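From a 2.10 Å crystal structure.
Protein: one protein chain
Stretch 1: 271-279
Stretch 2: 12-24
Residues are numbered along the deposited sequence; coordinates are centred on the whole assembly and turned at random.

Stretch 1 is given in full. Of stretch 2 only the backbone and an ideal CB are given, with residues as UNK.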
# COMPACT_ATOMS: atom_id res chain seq x y z
N ILE A 271 21.34 32.53 2.36
CA ILE A 271 22.00 31.72 1.30
C ILE A 271 21.27 31.80 -0.04
O ILE A 271 21.86 32.19 -1.04
CB ILE A 271 22.19 30.26 1.76
CG1 ILE A 271 23.18 30.22 2.93
CG2 ILE A 271 22.71 29.39 0.61
CD1 ILE A 271 22.90 29.12 3.94
N CYS A 272 19.98 31.45 -0.07
CA CYS A 272 19.23 31.51 -1.31
C CYS A 272 17.74 31.73 -1.10
O CYS A 272 17.26 31.78 0.02
CB CYS A 272 19.49 30.25 -2.16
SG CYS A 272 18.82 28.72 -1.45
N SER A 273 17.03 31.91 -2.20
CA SER A 273 15.60 32.12 -2.18
C SER A 273 14.90 30.93 -1.56
O SER A 273 15.30 29.77 -1.73
CB SER A 273 15.08 32.32 -3.58
OG SER A 273 13.67 32.36 -3.58
N ASP A 274 13.85 31.22 -0.82
CA ASP A 274 13.01 30.15 -0.27
C ASP A 274 11.88 29.75 -1.19
O ASP A 274 11.03 28.94 -0.81
CB ASP A 274 12.43 30.57 1.09
CG ASP A 274 11.77 31.94 1.05
OD1 ASP A 274 11.82 32.65 0.02
OD2 ASP A 274 11.16 32.32 2.07
N TYR A 275 11.83 30.31 -2.39
CA TYR A 275 10.66 30.04 -3.26
C TYR A 275 10.51 28.54 -3.57
O TYR A 275 11.51 27.88 -3.90
CB TYR A 275 10.72 30.85 -4.58
CG TYR A 275 9.38 30.91 -5.27
CD1 TYR A 275 8.48 31.93 -4.97
CD2 TYR A 275 9.00 29.94 -6.20
CE1 TYR A 275 7.26 31.98 -5.59
CE2 TYR A 275 7.77 29.98 -6.79
CZ TYR A 275 6.92 31.02 -6.49
OH TYR A 275 5.70 31.13 -7.05
N VAL A 276 9.27 28.04 -3.52
CA VAL A 276 8.96 26.62 -3.78
C VAL A 276 8.02 26.51 -5.00
O VAL A 276 7.04 27.26 -5.10
CB VAL A 276 8.30 25.96 -2.56
CG1 VAL A 276 7.87 24.53 -2.87
CG2 VAL A 276 9.26 25.96 -1.37
N ALA A 277 8.30 25.59 -5.93
CA ALA A 277 7.55 25.57 -7.18
C ALA A 277 6.17 24.99 -6.95
O ALA A 277 6.02 24.00 -6.22
CB ALA A 277 8.25 24.69 -8.20
N ALA A 278 5.19 25.57 -7.60
CA ALA A 278 3.87 24.98 -7.71
C ALA A 278 3.98 23.51 -8.15
O ALA A 278 4.82 23.17 -8.98
CB ALA A 278 3.04 25.76 -8.71
N PRO A 279 3.12 22.65 -7.61
CA PRO A 279 1.92 22.97 -6.82
C PRO A 279 2.11 23.34 -5.34
O PRO A 279 1.13 23.66 -4.67
CB PRO A 279 1.14 21.65 -6.86
CG PRO A 279 2.21 20.60 -6.91
CD PRO A 279 3.34 21.19 -7.71
N UNK A 12 21.53 19.17 -3.50
CA UNK A 12 21.22 20.58 -3.55
C UNK A 12 19.74 20.85 -3.76
O UNK A 12 19.08 20.17 -4.53
CB UNK A 12 22.03 21.25 -4.66
N UNK A 13 19.22 21.87 -3.09
CA UNK A 13 17.96 22.46 -3.47
C UNK A 13 18.18 23.13 -4.83
O UNK A 13 19.33 23.45 -5.20
CB UNK A 13 17.46 23.45 -2.42
N UNK A 14 17.09 23.27 -5.59
CA UNK A 14 17.09 24.01 -6.83
C UNK A 14 16.52 25.36 -6.43
O UNK A 14 15.32 25.48 -6.23
CB UNK A 14 16.29 23.32 -7.94
N UNK A 15 17.38 26.37 -6.21
CA UNK A 15 16.86 27.68 -5.78
C UNK A 15 16.13 28.35 -6.91
O UNK A 15 16.59 28.31 -8.06
CB UNK A 15 17.99 28.59 -5.28
N UNK A 16 14.98 28.92 -6.58
CA UNK A 16 14.04 29.50 -7.53
C UNK A 16 13.69 30.94 -7.19
O UNK A 16 13.59 31.31 -6.01
CB UNK A 16 12.76 28.66 -7.58
N UNK A 17 13.50 31.76 -8.21
CA UNK A 17 12.87 33.08 -8.03
C UNK A 17 11.38 33.00 -8.29
O UNK A 17 10.61 33.83 -7.83
CB UNK A 17 13.51 34.12 -8.96
N UNK A 18 10.98 32.01 -9.08
CA UNK A 18 9.57 31.79 -9.41
C UNK A 18 9.45 30.34 -9.86
O UNK A 18 10.46 29.65 -9.93
CB UNK A 18 9.07 32.76 -10.49
N UNK A 19 8.23 29.90 -10.14
CA UNK A 19 7.96 28.50 -10.40
C UNK A 19 8.87 27.97 -11.50
O UNK A 19 9.29 26.82 -11.45
CB UNK A 19 6.49 28.30 -10.78
N UNK A 20 9.17 28.79 -12.49
CA UNK A 20 9.98 28.36 -13.62
C UNK A 20 11.19 29.25 -13.83
O UNK A 20 11.65 29.39 -14.96
CB UNK A 20 9.13 28.33 -14.89
N UNK A 21 11.72 29.87 -12.77
CA UNK A 21 12.87 30.81 -12.92
C UNK A 21 13.90 30.43 -11.88
O UNK A 21 13.59 30.41 -10.70
CB UNK A 21 12.45 32.27 -12.76
N UNK A 22 15.11 30.16 -12.34
CA UNK A 22 16.20 29.75 -11.47
C UNK A 22 16.80 30.96 -10.74
O UNK A 22 17.04 31.99 -11.35
CB UNK A 22 17.28 29.03 -12.28
N UNK A 23 17.05 30.81 -9.44
CA UNK A 23 17.77 31.82 -8.62
C UNK A 23 19.28 31.60 -8.73
O UNK A 23 19.90 30.89 -7.92
CB UNK A 23 17.33 31.75 -7.16
N UNK A 24 19.87 32.20 -9.75
CA UNK A 24 21.29 31.94 -10.04
C UNK A 24 22.21 32.46 -8.95
O UNK A 24 23.15 31.81 -8.58
CB UNK A 24 21.68 32.57 -11.38

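Position 12 begins beyond the reach of stretch 1; with nothing of that stretch near its ideal CB, many residues would serve, and the deposited one is Leu12.

At position 13 the CA-to-CB bond points toward stretch 1, but the ideal CB stops short of it. The thiol of Cys272 lies ahead, so a medium-sized apolar side chain would suit. Val13 fills the gap, its CG2 4.2 Å from Cys272 SG.

Position 14 points sideways and touches nothing here; its identity is left open by stretch 1. It is Thr14, whose hydroxyl is hydrogen-bonded elsewhere in the structure.

Position 15 has its ideal CB 3.8 Å from Cys272 CB, so a compact apolar group is favoured. With phi -71° and psi 136°, proline is allowed, as are alanine and valine. Pro15 packs its CB 3.9 Å from Cys272 CB.

Position 16 is extended, its CB directed sideways along the path of Tyr275, Val276 and Ala277. The backbone is already engaged: Ser273 OG donates to O of position 16 at 2.6 Å, while a water accepts from N of position 16 and donates to the carbonyls of Ser273 and Tyr275. What remains for the side chain is apolar, with the methyl of Ala277 further on; leucine, isoleucine or methionine could reach it. Leu16 does, placing CD1 3.8 Å from Ala277 CB and its CB 4.2 Å from Tyr275 CB.

At position 17 the CB points away, so stretch 1 asks little of the side chain, and polar or apolar types would do. Leu17 sits here; its contribution is its backbone O, over one face of the Tyr275 ring.

Position 18 also points away, yet the Tyr275 ring lies beneath the CA of position 18, which makes a CH-pi contact 3.9 Å from the centroid of that ring. A short polar side chain could turn back to the phenol, and at the start of a type I turn aspartate, asparagine or serine is common. Asp18 brings OD1 3.1 Å from Tyr275 OH, and the same oxygen takes a weak hydrogen bond from the next backbone N.

Position 19 is the most telling. Its ideal CB is 4.4 Å from Ala278 N, a free-looking donor, with the phenol also nearby. A short acceptor, aspartate or asparagine, would fit. Asp19 accepts from Ala278 N at OD1, 2.8 Å and nearly straight at 171°; Tyr275 OH lies 3.3 Å from the same OD1, near the plane of the ring.

Positions 20, 21 and 22 do not touch stretch 1: Asp20 points away, while Val21 closes the turn and Leu22 continues the short strand.

Position 23 faces stretch 1 again, its CB 4.3 Å from Ser273 CB, and Ser273 N offers a proton. Aspartate or asparagine could accept it. Asp23 does so through OD2, 3.1 Å from Ser273 N, while its side chain also caps the helix that follows. Position 24, Val24, starts that helix out of reach.

Stretch 2, residues 12-24: LVTPLLDDDVLDV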
# COMPACT_ATOMS: atom_id res chain seq x y z
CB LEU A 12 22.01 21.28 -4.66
CG LEU A 12 23.44 21.72 -4.36
CD1 LEU A 12 24.27 20.51 -4.05
CD2 LEU A 12 24.03 22.42 -5.56
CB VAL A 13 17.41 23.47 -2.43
CG1 VAL A 13 17.17 22.80 -1.09
CG2 VAL A 13 18.35 24.63 -2.21
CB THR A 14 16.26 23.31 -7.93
OG1 THR A 14 16.77 21.98 -8.19
CG2 THR A 14 16.28 24.13 -9.23
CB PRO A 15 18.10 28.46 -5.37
CG PRO A 15 19.28 27.59 -5.61
CD PRO A 15 18.84 26.36 -6.36
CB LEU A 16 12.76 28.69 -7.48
CG LEU A 16 12.92 27.22 -7.82
CD1 LEU A 16 11.56 26.58 -7.66
CD2 LEU A 16 13.47 27.05 -9.24
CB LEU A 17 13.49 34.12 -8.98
CG LEU A 17 14.97 34.43 -8.74
CD1 LEU A 17 15.46 35.53 -9.69
CD2 LEU A 17 15.18 34.89 -7.30
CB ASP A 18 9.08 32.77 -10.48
CG ASP A 18 7.54 32.90 -10.52
OD1 ASP A 18 6.87 32.43 -9.59
OD2 ASP A 18 7.00 33.46 -11.49
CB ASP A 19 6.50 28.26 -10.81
CG ASP A 19 5.50 28.67 -9.73
OD1 ASP A 19 5.57 28.19 -8.60
OD2 ASP A 19 4.62 29.47 -10.03
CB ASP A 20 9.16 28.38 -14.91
CG ASP A 20 9.67 27.36 -15.93
OD1 ASP A 20 10.26 26.33 -15.54
OD2 ASP A 20 9.45 27.57 -17.12
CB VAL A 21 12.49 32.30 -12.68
CG1 VAL A 21 13.73 33.23 -12.82
CG2 VAL A 21 11.42 32.75 -13.65
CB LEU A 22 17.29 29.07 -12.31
CG LEU A 22 18.46 28.38 -11.57
CD1 LEU A 22 18.01 27.12 -10.84
CD2 LEU A 22 19.60 28.04 -12.53
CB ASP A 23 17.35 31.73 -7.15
CG ASP A 23 18.16 32.65 -6.22
OD1 ASP A 23 18.79 33.63 -6.68
OD2 ASP A 23 18.19 32.37 -5.01
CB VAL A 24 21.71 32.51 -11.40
CG1 VAL A 24 23.20 32.26 -11.62
CG2 VAL A 24 20.90 31.86 -12.52
O HOH W 1 14.20 28.56 -3.83
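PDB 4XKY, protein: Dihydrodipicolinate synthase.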